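Local atomic coordinates of Two-component response regulator, LuxR family (Aurantimonas sp., PDB entry 3CZ5), a protein that probably binds DNA as a two-component transcription regulator, its N-terminal receiver domain, the part in this chain, being the likely phosphoacceptor. Residues 10-14 with 15-19; 108-111 with 112-116; 117-120 with 121-125; 127-131 with 132-136. All coordinates share one frame; numbering follows the deposited sequence.

Interaction 1: residues 10-14 with 15-19; sequences LVDDH and PIVRE. With PO4 (phosphate ion), chain F.
The backbone oxygen of Asp12 accepts a hydrogen bond from Arg18, NH1 to O 2.9 Å, across the turn where strand 6-11 of this CheY-like receiver domain gives way to helix 15-25. The acceptor sits at the edge of the guanidinium, just 2° out of its plane, although NH1 itself is tilted 28° from the carbonyl plane of Asp12. The arginine reaches back to the strand end because its extended first half (CG anti to the backbone N, chi1 -163°) is followed by a bend at chi3. Along the way its CG lies 3.7 Å from Asp12 CB and 3.7 Å from Leu10 CD2, so the aliphatic part packs while the charged end bonds. NE makes a salt bridge to Glu36, which ties the first helix to strand 31-37 as well. His14 stands at the N-cap, and its carbonyl receives Arg18 N in the first turn of the helix. The backbone N-H of His14 makes a weak bond to Asp12 OD1, 3.2 Å from N. That carboxylate and Asp13 both approach Asp58, the predicted phosphorylation site, consistent with the acidic cluster of receiver domains. Val17 crosses Asp12 at about a right angle, its CG2 against OD2. At the helix start lies a phosphate ion, probably from the crystallisation liquor. His14 ND1 reaches its O3 at 3.0 Å and Val17 N its O2 at 3.5 Å, both weak bonds, and Ile16 CG1 packs 3.5 Å from phosphate O4.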
loop_
_atom_site.group_PDB
_atom_site.type_symbol
_atom_site.label_atom_id
_atom_site.label_comp_id
_atom_site.label_asym_id
_atom_site.label_seq_id
_atom_site.Cartn_x
_atom_site.Cartn_y
_atom_site.Cartn_z
ATOM N N LEU A 10 1.095 0.605 -8.762
ATOM C CA LEU A 10 0.057 -0.250 -8.255
ATOM C C LEU A 10 0.412 -1.679 -8.504
ATOM O O LEU A 10 0.713 -2.075 -9.637
ATOM C CB LEU A 10 -1.272 -0.070 -8.994
ATOM C CG LEU A 10 -2.367 0.752 -8.358
ATOM C CD1 LEU A 10 -1.613 2.016 -8.124
ATOM C CD2 LEU A 10 -3.422 0.953 -9.352
ATOM N N VAL A 11 0.280 -2.493 -7.471
ATOM C CA VAL A 11 0.622 -3.878 -7.609
ATOM C C VAL A 11 -0.610 -4.543 -7.102
ATOM O O VAL A 11 -0.898 -4.421 -5.949
ATOM C CB VAL A 11 1.781 -4.173 -6.657
ATOM C CG1 VAL A 11 2.149 -5.634 -6.621
ATOM C CG2 VAL A 11 2.986 -3.305 -7.016
ATOM N N ASP A 12 -1.339 -5.185 -7.989
ATOM C CA ASP A 12 -2.564 -5.903 -7.740
ATOM C C ASP A 12 -2.646 -6.951 -8.868
ATOM O O ASP A 12 -2.300 -6.674 -10.003
ATOM C CB ASP A 12 -3.675 -4.925 -7.944
ATOM C CG ASP A 12 -4.941 -5.372 -7.353
ATOM O OD1 ASP A 12 -5.019 -6.543 -6.974
ATOM O OD2 ASP A 12 -5.859 -4.537 -7.220
ATOM N N ASP A 13 -3.058 -8.162 -8.585
ATOM C CA ASP A 13 -3.258 -9.171 -9.640
ATOM C C ASP A 13 -4.688 -9.126 -10.168
ATOM O O ASP A 13 -5.089 -9.996 -10.859
ATOM C CB ASP A 13 -3.010 -10.571 -9.051
ATOM C CG ASP A 13 -3.668 -10.752 -7.657
ATOM O OD1 ASP A 13 -3.523 -9.895 -6.732
ATOM O OD2 ASP A 13 -4.374 -11.771 -7.502
ATOM N N HIS A 14 -5.460 -8.121 -9.774
ATOM C CA HIS A 14 -6.816 -8.000 -10.215
ATOM C C HIS A 14 -6.941 -6.858 -11.270
ATOM O O HIS A 14 -7.319 -5.686 -11.023
ATOM C CB HIS A 14 -7.737 -7.865 -8.978
ATOM C CG HIS A 14 -7.951 -9.178 -8.264
ATOM N ND1 HIS A 14 -8.987 -10.043 -8.566
ATOM C CD2 HIS A 14 -7.304 -9.722 -7.205
ATOM C CE1 HIS A 14 -8.951 -11.062 -7.738
ATOM N NE2 HIS A 14 -7.946 -10.887 -6.902
ATOM N N PRO A 15 -6.621 -7.221 -12.483
ATOM C CA PRO A 15 -6.359 -6.284 -13.553
ATOM C C PRO A 15 -7.465 -5.273 -13.694
ATOM O O PRO A 15 -7.180 -4.107 -13.831
ATOM C CB PRO A 15 -6.250 -7.170 -14.767
ATOM C CG PRO A 15 -6.884 -8.493 -14.346
ATOM C CD PRO A 15 -6.697 -8.622 -12.898
ATOM N N ILE A 16 -8.722 -5.663 -13.596
ATOM C CA ILE A 16 -9.779 -4.654 -13.715
ATOM C C ILE A 16 -10.090 -3.835 -12.465
ATOM O O ILE A 16 -10.216 -2.618 -12.553
ATOM C CB ILE A 16 -11.018 -5.299 -14.199
ATOM C CG1 ILE A 16 -10.606 -6.176 -15.392
ATOM C CG2 ILE A 16 -12.110 -4.239 -14.544
ATOM C CD1 ILE A 16 -11.787 -6.576 -16.110
ATOM N N VAL A 17 -10.206 -4.461 -11.306
ATOM C CA VAL A 17 -10.232 -3.608 -10.137
ATOM C C VAL A 17 -8.978 -2.733 -10.101
ATOM O O VAL A 17 -8.994 -1.599 -9.581
ATOM C CB VAL A 17 -10.416 -4.377 -8.754
ATOM C CG1 VAL A 17 -11.119 -5.661 -8.968
ATOM C CG2 VAL A 17 -9.085 -4.633 -8.063
ATOM N N ARG A 18 -7.849 -3.231 -10.600
ATOM C CA ARG A 18 -6.634 -2.402 -10.444
ATOM C C ARG A 18 -6.921 -1.119 -11.145
ATOM O O ARG A 18 -6.682 -0.011 -10.602
ATOM C CB ARG A 18 -5.470 -3.024 -11.116
ATOM C CG ARG A 18 -4.195 -2.451 -10.648
ATOM C CD ARG A 18 -3.097 -3.286 -11.248
ATOM N NE ARG A 18 -3.234 -3.342 -12.694
ATOM C CZ ARG A 18 -3.065 -4.459 -13.375
ATOM N NH1 ARG A 18 -2.805 -5.559 -12.667
ATOM N NH2 ARG A 18 -3.144 -4.473 -14.710
ATOM N N GLU A 19 -7.495 -1.264 -12.347
ATOM C CA GLU A 19 -7.805 -0.073 -13.146
ATOM C C GLU A 19 -8.832 0.892 -12.455
ATOM O O GLU A 19 -8.684 2.124 -12.549
ATOM C CB GLU A 19 -8.276 -0.428 -14.548
ATOM C CG GLU A 19 -7.652 0.461 -15.569
ATOM C CD GLU A 19 -6.125 0.298 -15.572
ATOM O OE1 GLU A 19 -5.666 -0.879 -15.302
ATOM O OE2 GLU A 19 -5.395 1.325 -15.846
HETATM P P PO4 F . -10.769 -8.819 -12.048
HETATM O O1 PO4 F . -11.170 -10.098 -11.372
HETATM O O2 PO4 F . -11.603 -7.635 -11.686
HETATM O O3 PO4 F . -9.512 -8.657 -11.224
HETATM O O4 PO4 F . -10.579 -9.079 -13.510
#

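Interaction 2: residues 108-111 with 112-116. With PO4 (phosphate ion), chain E.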
loop_
_atom_site.group_PDB
_atom_site.type_symbol
_atom_site.label_atom_id
_atom_site.label_comp_id
_atom_site.label_asym_id
_atom_site.label_seq_id
_atom_site.Cartn_x
_atom_site.Cartn_y
_atom_site.Cartn_z
ATOM N N LYS A 108 -9.757 -2.439 1.936
ATOM C CA LYS A 108 -10.480 -2.207 0.729
ATOM C C LYS A 108 -11.979 -2.010 0.935
ATOM O O LYS A 108 -12.642 -1.498 0.046
ATOM C CB LYS A 108 -10.231 -3.346 -0.231
ATOM C CG LYS A 108 -8.954 -3.159 -0.990
ATOM C CD LYS A 108 -8.685 -4.244 -2.018
ATOM C CE LYS A 108 -7.625 -3.723 -2.926
ATOM N NZ LYS A 108 -6.793 -4.818 -3.317
ATOM N N SER A 109 -12.519 -2.389 2.087
ATOM C CA SER A 109 -13.905 -2.072 2.337
ATOM C C SER A 109 -14.016 -0.905 3.270
ATOM O O SER A 109 -15.049 -0.764 3.928
ATOM C CB SER A 109 -14.630 -3.255 2.953
ATOM O OG SER A 109 -13.789 -3.936 3.889
ATOM N N SER A 110 -12.979 -0.075 3.352
ATOM C CA SER A 110 -13.121 1.132 4.153
ATOM C C SER A 110 -13.783 2.139 3.259
ATOM O O SER A 110 -14.081 1.826 2.117
ATOM C CB SER A 110 -11.777 1.659 4.649
ATOM O OG SER A 110 -11.040 0.677 5.401
ATOM N N ASP A 111 -14.053 3.345 3.722
ATOM C CA ASP A 111 -14.692 4.228 2.777
ATOM C C ASP A 111 -13.719 4.436 1.605
ATOM O O ASP A 111 -12.563 4.721 1.815
ATOM C CB ASP A 111 -15.095 5.555 3.401
ATOM C CG ASP A 111 -15.838 6.446 2.393
ATOM O OD1 ASP A 111 -17.024 6.774 2.680
ATOM O OD2 ASP A 111 -15.258 6.765 1.298
ATOM N N PRO A 112 -14.172 4.286 0.349
ATOM C CA PRO A 112 -13.239 4.554 -0.758
ATOM C C PRO A 112 -12.172 5.672 -0.555
ATOM O O PRO A 112 -10.983 5.422 -0.887
ATOM C CB PRO A 112 -14.189 4.870 -1.923
ATOM C CG PRO A 112 -15.578 4.356 -1.479
ATOM C CD PRO A 112 -15.401 3.656 -0.161
ATOM N N ALA A 113 -12.605 6.854 -0.041
ATOM C CA ALA A 113 -11.741 8.043 0.202
ATOM C C ALA A 113 -10.423 7.641 0.855
ATOM O O ALA A 113 -9.365 8.205 0.557
ATOM C CB ALA A 113 -12.416 9.040 1.057
ATOM N N GLU A 114 -10.495 6.640 1.721
ATOM C CA GLU A 114 -9.368 6.179 2.504
ATOM C C GLU A 114 -8.041 6.077 1.734
ATOM O O GLU A 114 -6.924 6.542 2.177
ATOM C CB GLU A 114 -9.717 4.819 3.076
ATOM C CG GLU A 114 -10.575 4.987 4.260
ATOM C CD GLU A 114 -9.875 5.774 5.350
ATOM O OE1 GLU A 114 -8.588 5.945 5.282
ATOM O OE2 GLU A 114 -10.626 6.176 6.284
ATOM N N LEU A 115 -8.177 5.435 0.582
ATOM C CA LEU A 115 -7.083 5.180 -0.253
ATOM C C LEU A 115 -6.332 6.503 -0.490
ATOM O O LEU A 115 -5.149 6.632 -0.140
ATOM C CB LEU A 115 -7.628 4.562 -1.530
ATOM C CG LEU A 115 -6.455 4.299 -2.428
ATOM C CD1 LEU A 115 -5.323 3.645 -1.583
ATOM C CD2 LEU A 115 -6.825 3.448 -3.585
ATOM N N VAL A 116 -7.006 7.517 -1.045
ATOM C CA VAL A 116 -6.239 8.673 -1.411
ATOM C C VAL A 116 -5.716 9.374 -0.181
ATOM O O VAL A 116 -4.537 9.618 -0.064
ATOM C CB VAL A 116 -6.997 9.596 -2.245
ATOM C CG1 VAL A 116 -6.406 11.001 -2.076
ATOM C CG2 VAL A 116 -6.923 9.133 -3.677
HETATM P P PO4 E . -5.962 -8.413 -1.375
HETATM O O1 PO4 E . -6.975 -9.279 -0.712
HETATM O O2 PO4 E . -6.476 -7.149 -2.027
HETATM O O3 PO4 E . -4.846 -8.085 -0.424
HETATM O O4 PO4 E . -5.482 -9.481 -2.324
#
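Asp111 and Ala113 form an Asx turn: OD2 of the aspartate accepts the backbone N-H of Ala113 at 3.0 Å, through its anti lone pair and with an N-H...O angle of 158°. With CG anti to the backbone N (chi1 -177°), the carboxylate is turned forward past Pro112, which it crosses at about a right angle. The main-chain oxygen of Asp111 takes a second bond, from Glu114 N at 2.8 Å, so one residue receives two amides at the helix entry. Beside this pair, Ser110 CB rests 3.6 Å from Glu114 CG, while the Ser110 hydroxyl turns to Thr107. One step further out is Lys108, the lysine expected at this place in receiver domains. Its NZ bonds O2 of a phosphate ion, probably from the crystallisation liquor, at 2.7 Å and makes a salt bridge to Asp58, the predicted phosphorylation site; Leu59 N, Thr60 N and Thr86 OG1 also hold the ion. With a leucine in place of Lys108, phosphate O2 and the Asp58 carboxylate would probably be left without the positive charge they share. The loop leads from strand 104-107 into helix 114-122, whose Leu115 packs on strand 82-86 and on helix 15-25.

Interaction 3: residues 117-120 with 121-125; sequences QAIE and AILAG
Ile122 sits one turn beyond Ala118, and its amide closes a straight helical bond, N to O 2.9 Å with an N-H...O angle of 160°. This is the densely packed side of helix 114-122. Ile122 CD1 comes within 3.7 Å of Ala118 O, and both side chains reach Leu83 of strand 82-86 and Ala128 of strand 128-129, so the helix face is buried against the sheet. The adjacent amides continue the ladder, with Ala121 N bonded to Gln117 O at 2.7 Å and Leu123 N to Ile119 O at 3.1 Å. Contact between the side chains of Ile119 and Leu123 is looser: they run side by side, pointing the same way, and meet at 4.1 Å between CG2 and CD1. Ile119 CG2, anti to its own backbone N, is the branch that meets Leu123, whose CG stands anti to the carbonyl carbon (chi1 -73°). Ile119 also touches Tyr31. Toward solvent the packing thins out. Gln117 and Ala124 are exposed, and Glu120 directs its carboxylate to a salt bridge with Arg28. From Ile122 to Gly125 the chain folds over in a type I beta turn, with Gly125 N bonded to Ile122 O at 2.7 Å. At the positive phi of Gly125, 107°, a side chain would jam against the preceding carbonyl oxygen. These features make the end a Schellman motif, here closing the helix of the beta-alpha-beta unit that joins strand 104-107 to strand 128-129.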
loop_
_atom_site.group_PDB
_atom_site.type_symbol
_atom_site.label_atom_id
_atom_site.label_comp_id
_atom_site.label_asym_id
_atom_site.label_seq_id
_atom_site.Cartn_x
_atom_site.Cartn_y
_atom_site.Cartn_z
ATOM N N GLN A 117 -6.569 9.645 0.780
ATOM C CA GLN A 117 -6.076 10.122 2.088
ATOM C C GLN A 117 -4.794 9.429 2.591
ATOM O O GLN A 117 -3.770 10.099 2.866
ATOM C CB GLN A 117 -7.136 9.931 3.168
ATOM C CG GLN A 117 -8.446 10.488 2.859
ATOM C CD GLN A 117 -8.444 11.872 3.300
ATOM O OE1 GLN A 117 -7.696 12.223 4.227
ATOM N NE2 GLN A 117 -9.258 12.718 2.649
ATOM N N ALA A 118 -4.858 8.108 2.763
ATOM C CA ALA A 118 -3.655 7.351 3.120
ATOM C C ALA A 118 -2.472 7.740 2.226
ATOM O O ALA A 118 -1.468 8.270 2.686
ATOM C CB ALA A 118 -3.922 5.897 2.983
ATOM N N ILE A 119 -2.566 7.478 0.941
ATOM C CA ILE A 119 -1.505 7.950 0.055
ATOM C C ILE A 119 -1.014 9.415 0.405
ATOM O O ILE A 119 0.207 9.682 0.465
ATOM C CB ILE A 119 -2.014 7.949 -1.366
ATOM C CG1 ILE A 119 -2.187 6.538 -1.851
ATOM C CG2 ILE A 119 -1.100 8.714 -2.314
ATOM C CD1 ILE A 119 -2.936 6.492 -3.185
ATOM N N GLU A 120 -1.978 10.325 0.586
ATOM C CA GLU A 120 -1.731 11.713 0.911
ATOM C C GLU A 120 -0.877 11.849 2.166
ATOM O O GLU A 120 0.144 12.555 2.157
ATOM C CB GLU A 120 -3.034 12.468 1.158
ATOM C CG GLU A 120 -4.013 12.382 0.012
ATOM C CD GLU A 120 -4.720 13.725 -0.295
ATOM O OE1 GLU A 120 -4.483 14.264 -1.425
ATOM O OE2 GLU A 120 -5.500 14.225 0.588
ATOM N N ALA A 121 -1.296 11.183 3.237
ATOM C CA ALA A 121 -0.592 11.224 4.524
ATOM C C ALA A 121 0.734 10.564 4.548
ATOM O O ALA A 121 1.563 10.936 5.375
ATOM C CB ALA A 121 -1.392 10.560 5.563
ATOM N N ILE A 122 0.892 9.498 3.767
ATOM C CA ILE A 122 2.162 8.791 3.734
ATOM C C ILE A 122 3.203 9.741 3.117
ATOM O O ILE A 122 4.354 9.892 3.625
ATOM C CB ILE A 122 2.069 7.494 2.938
ATOM C CG1 ILE A 122 1.728 6.353 3.866
ATOM C CG2 ILE A 122 3.389 7.121 2.412
ATOM C CD1 ILE A 122 0.755 5.333 3.233
ATOM N N LEU A 123 2.771 10.398 2.029
ATOM C CA LEU A 123 3.604 11.362 1.293
ATOM C C LEU A 123 3.868 12.606 2.135
ATOM O O LEU A 123 4.729 13.449 1.834
ATOM C CB LEU A 123 2.915 11.730 -0.004
ATOM C CG LEU A 123 2.942 10.624 -1.045
ATOM C CD1 LEU A 123 2.324 10.992 -2.366
ATOM C CD2 LEU A 123 4.395 10.248 -1.344
ATOM N N ALA A 124 3.131 12.694 3.230
ATOM C CA ALA A 124 3.197 13.863 4.060
ATOM C C ALA A 124 4.236 13.482 5.022
ATOM O O ALA A 124 4.788 14.340 5.716
ATOM C CB ALA A 124 1.844 14.123 4.810
ATOM N N GLY A 125 4.478 12.183 5.094
ATOM C CA GLY A 125 5.476 11.650 5.981
ATOM C C GLY A 125 4.885 10.940 7.177
ATOM O O GLY A 125 5.637 10.601 8.072
#

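Interaction 4: residues 127-131 with 132-136; sequences RAMSP and DIAQE
The Ser130 hydroxyl comes to the Asp132 carboxylate from above the carboxylate plane: OG lies 2.9 Å from OD2 and 35° out of that plane. Ser110 OG approaches the same OD2 from the opposite side of the plane, and OD1 is taken by Thr107 OG1, so hydroxyls of three residues hold the group. Ser130 OG and Asp132 CG both stand between their own backbone N and carbonyl carbon (chi1 56° and 50°), which turns the two polar ends toward each other. Ser130 OG also receives Thr107 N. Replacing Asp132 by an alanine would probably leave the Ser110, Ser130 and Thr107 hydroxyls without the carboxylate that joins them. Here strand 128-129, the outermost of the parallel sheet on this side and an addition to the five-stranded receiver core, runs into helix 131-142, which in the whole protein probably leads toward the LuxR-type DNA-binding domain. Ser130 occupies the N-cap, yet its side chain makes no capping bond. Its carbonyl opens the helical ladder, taking Ala134 N at 3.0 Å in a nearly linear bond and Ile133 N in a weak one; Pro131 O receives Gln135 N at 2.8 Å. On the apolar side Ile133 packs on Tyr105 and Thr107 of strand 104-107. Met129 crosses Ile133 at about a right angle, CG to CG2 3.8 Å, and its SD lies 4.5 Å from Ala134 CB.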
loop_
_atom_site.group_PDB
_atom_site.type_symbol
_atom_site.label_atom_id
_atom_site.label_comp_id
_atom_site.label_asym_id
_atom_site.label_seq_id
_atom_site.Cartn_x
_atom_site.Cartn_y
_atom_site.Cartn_z
ATOM N N ARG A 127 2.212 7.797 9.000
ATOM C CA ARG A 127 1.854 6.399 8.833
ATOM C C ARG A 127 0.332 6.233 8.671
ATOM O O ARG A 127 -0.442 6.773 9.461
ATOM C CB ARG A 127 2.365 5.662 10.058
ATOM C CG ARG A 127 2.740 4.230 9.848
ATOM C CD ARG A 127 2.807 3.506 11.155
ATOM N NE ARG A 127 3.688 4.192 12.090
ATOM C CZ ARG A 127 5.014 4.172 11.999
ATOM N NH1 ARG A 127 5.598 3.500 11.003
ATOM N NH2 ARG A 127 5.749 4.818 12.912
ATOM N N ALA A 128 -0.116 5.513 7.652
ATOM C CA ALA A 128 -1.535 5.544 7.337
ATOM C C ALA A 128 -2.203 4.226 7.679
ATOM O O ALA A 128 -1.681 3.134 7.379
ATOM C CB ALA A 128 -1.784 5.939 5.909
ATOM N N MET A 129 -3.372 4.369 8.314
ATOM C CA MET A 129 -4.183 3.288 8.895
ATOM C C MET A 129 -5.654 3.634 8.692
ATOM O O MET A 129 -6.163 4.571 9.284
ATOM C CB MET A 129 -3.921 3.194 10.412
ATOM C CG MET A 129 -3.284 1.897 10.843
ATOM S SD MET A 129 -2.749 1.881 12.544
ATOM C CE MET A 129 -1.840 3.386 12.511
ATOM N N SER A 130 -6.395 2.899 7.893
ATOM C CA SER A 130 -7.802 3.134 8.031
ATOM C C SER A 130 -8.326 2.876 9.516
ATOM O O SER A 130 -7.682 2.189 10.352
ATOM C CB SER A 130 -8.579 2.376 6.960
ATOM O OG SER A 130 -8.263 1.027 7.024
ATOM N N PRO A 131 -9.487 3.493 9.841
ATOM C CA PRO A 131 -10.216 3.373 11.083
ATOM C C PRO A 131 -10.366 1.941 11.536
ATOM O O PRO A 131 -10.065 1.595 12.670
ATOM C CB PRO A 131 -11.580 3.898 10.712
ATOM C CG PRO A 131 -11.530 4.265 9.328
ATOM C CD PRO A 131 -10.130 4.511 9.002
ATOM N N ASP A 132 -10.861 1.095 10.670
ATOM C CA ASP A 132 -11.175 -0.244 11.137
ATOM C C ASP A 132 -9.945 -0.942 11.678
ATOM O O ASP A 132 -10.013 -1.659 12.676
ATOM C CB ASP A 132 -11.817 -1.038 10.028
ATOM C CG ASP A 132 -11.031 -0.967 8.748
ATOM O OD1 ASP A 132 -10.745 -2.048 8.300
ATOM O OD2 ASP A 132 -10.724 0.087 8.127
ATOM N N ILE A 133 -8.786 -0.689 11.109
ATOM C CA ILE A 133 -7.598 -1.363 11.617
ATOM C C ILE A 133 -6.986 -0.681 12.835
ATOM O O ILE A 133 -6.513 -1.351 13.778
ATOM C CB ILE A 133 -6.572 -1.525 10.515
ATOM C CG1 ILE A 133 -6.769 -2.886 9.837
ATOM C CG2 ILE A 133 -5.155 -1.349 11.047
ATOM C CD1 ILE A 133 -6.622 -2.704 8.396
ATOM N N ALA A 134 -7.019 0.644 12.826
ATOM C CA ALA A 134 -6.627 1.408 14.010
ATOM C C ALA A 134 -7.413 0.910 15.198
ATOM O O ALA A 134 -6.883 0.723 16.287
ATOM C CB ALA A 134 -6.910 2.850 13.808
ATOM N N GLN A 135 -8.712 0.736 14.980
ATOM C CA GLN A 135 -9.611 0.272 16.018
ATOM C C GLN A 135 -9.134 -1.101 16.483
ATOM O O GLN A 135 -9.036 -1.305 17.704
ATOM C CB GLN A 135 -11.024 0.171 15.478
ATOM C CG GLN A 135 -12.033 0.014 16.560
ATOM C CD GLN A 135 -12.165 1.280 17.408
ATOM O OE1 GLN A 135 -11.626 2.341 17.072
ATOM N NE2 GLN A 135 -12.895 1.166 18.513
ATOM N N GLU A 136 -8.804 -2.010 15.526
ATOM C CA GLU A 136 -8.471 -3.375 15.919
ATOM C C GLU A 136 -7.158 -3.448 16.677
ATOM O O GLU A 136 -7.031 -4.147 17.686
ATOM C CB GLU A 136 -8.450 -4.323 14.765
ATOM C CG GLU A 136 -9.451 -4.008 13.724
ATOM C CD GLU A 136 -9.529 -5.138 12.724
ATOM O OE1 GLU A 136 -9.599 -6.310 13.184
ATOM O OE2 GLU A 136 -9.494 -4.866 11.502
#

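Interactions 1 and 2 flank the predicted phosphorylation site: Asp12 packs against Lys108, and interaction 1 leads from a strand end into a helix, interaction 2 from the loop after a strand, by charged and backbone contacts. Interaction 2 lies at the surface, interactions 1, 3 and 4 are partly buried. Interactions 2 and 3 share helix 114-122, the first holding its start through an Asx turn, the second its end through a Schellman motif, with largely apolar packing between. Interaction 4 meets both: the side chains of Ala118 and Ile122 lie on Ala128, and Glu114 packs against Ser130 and Pro131. Interactions 1 and 4 do not touch; their nearest atoms are about 15 Å apart, though both reach the same sheet.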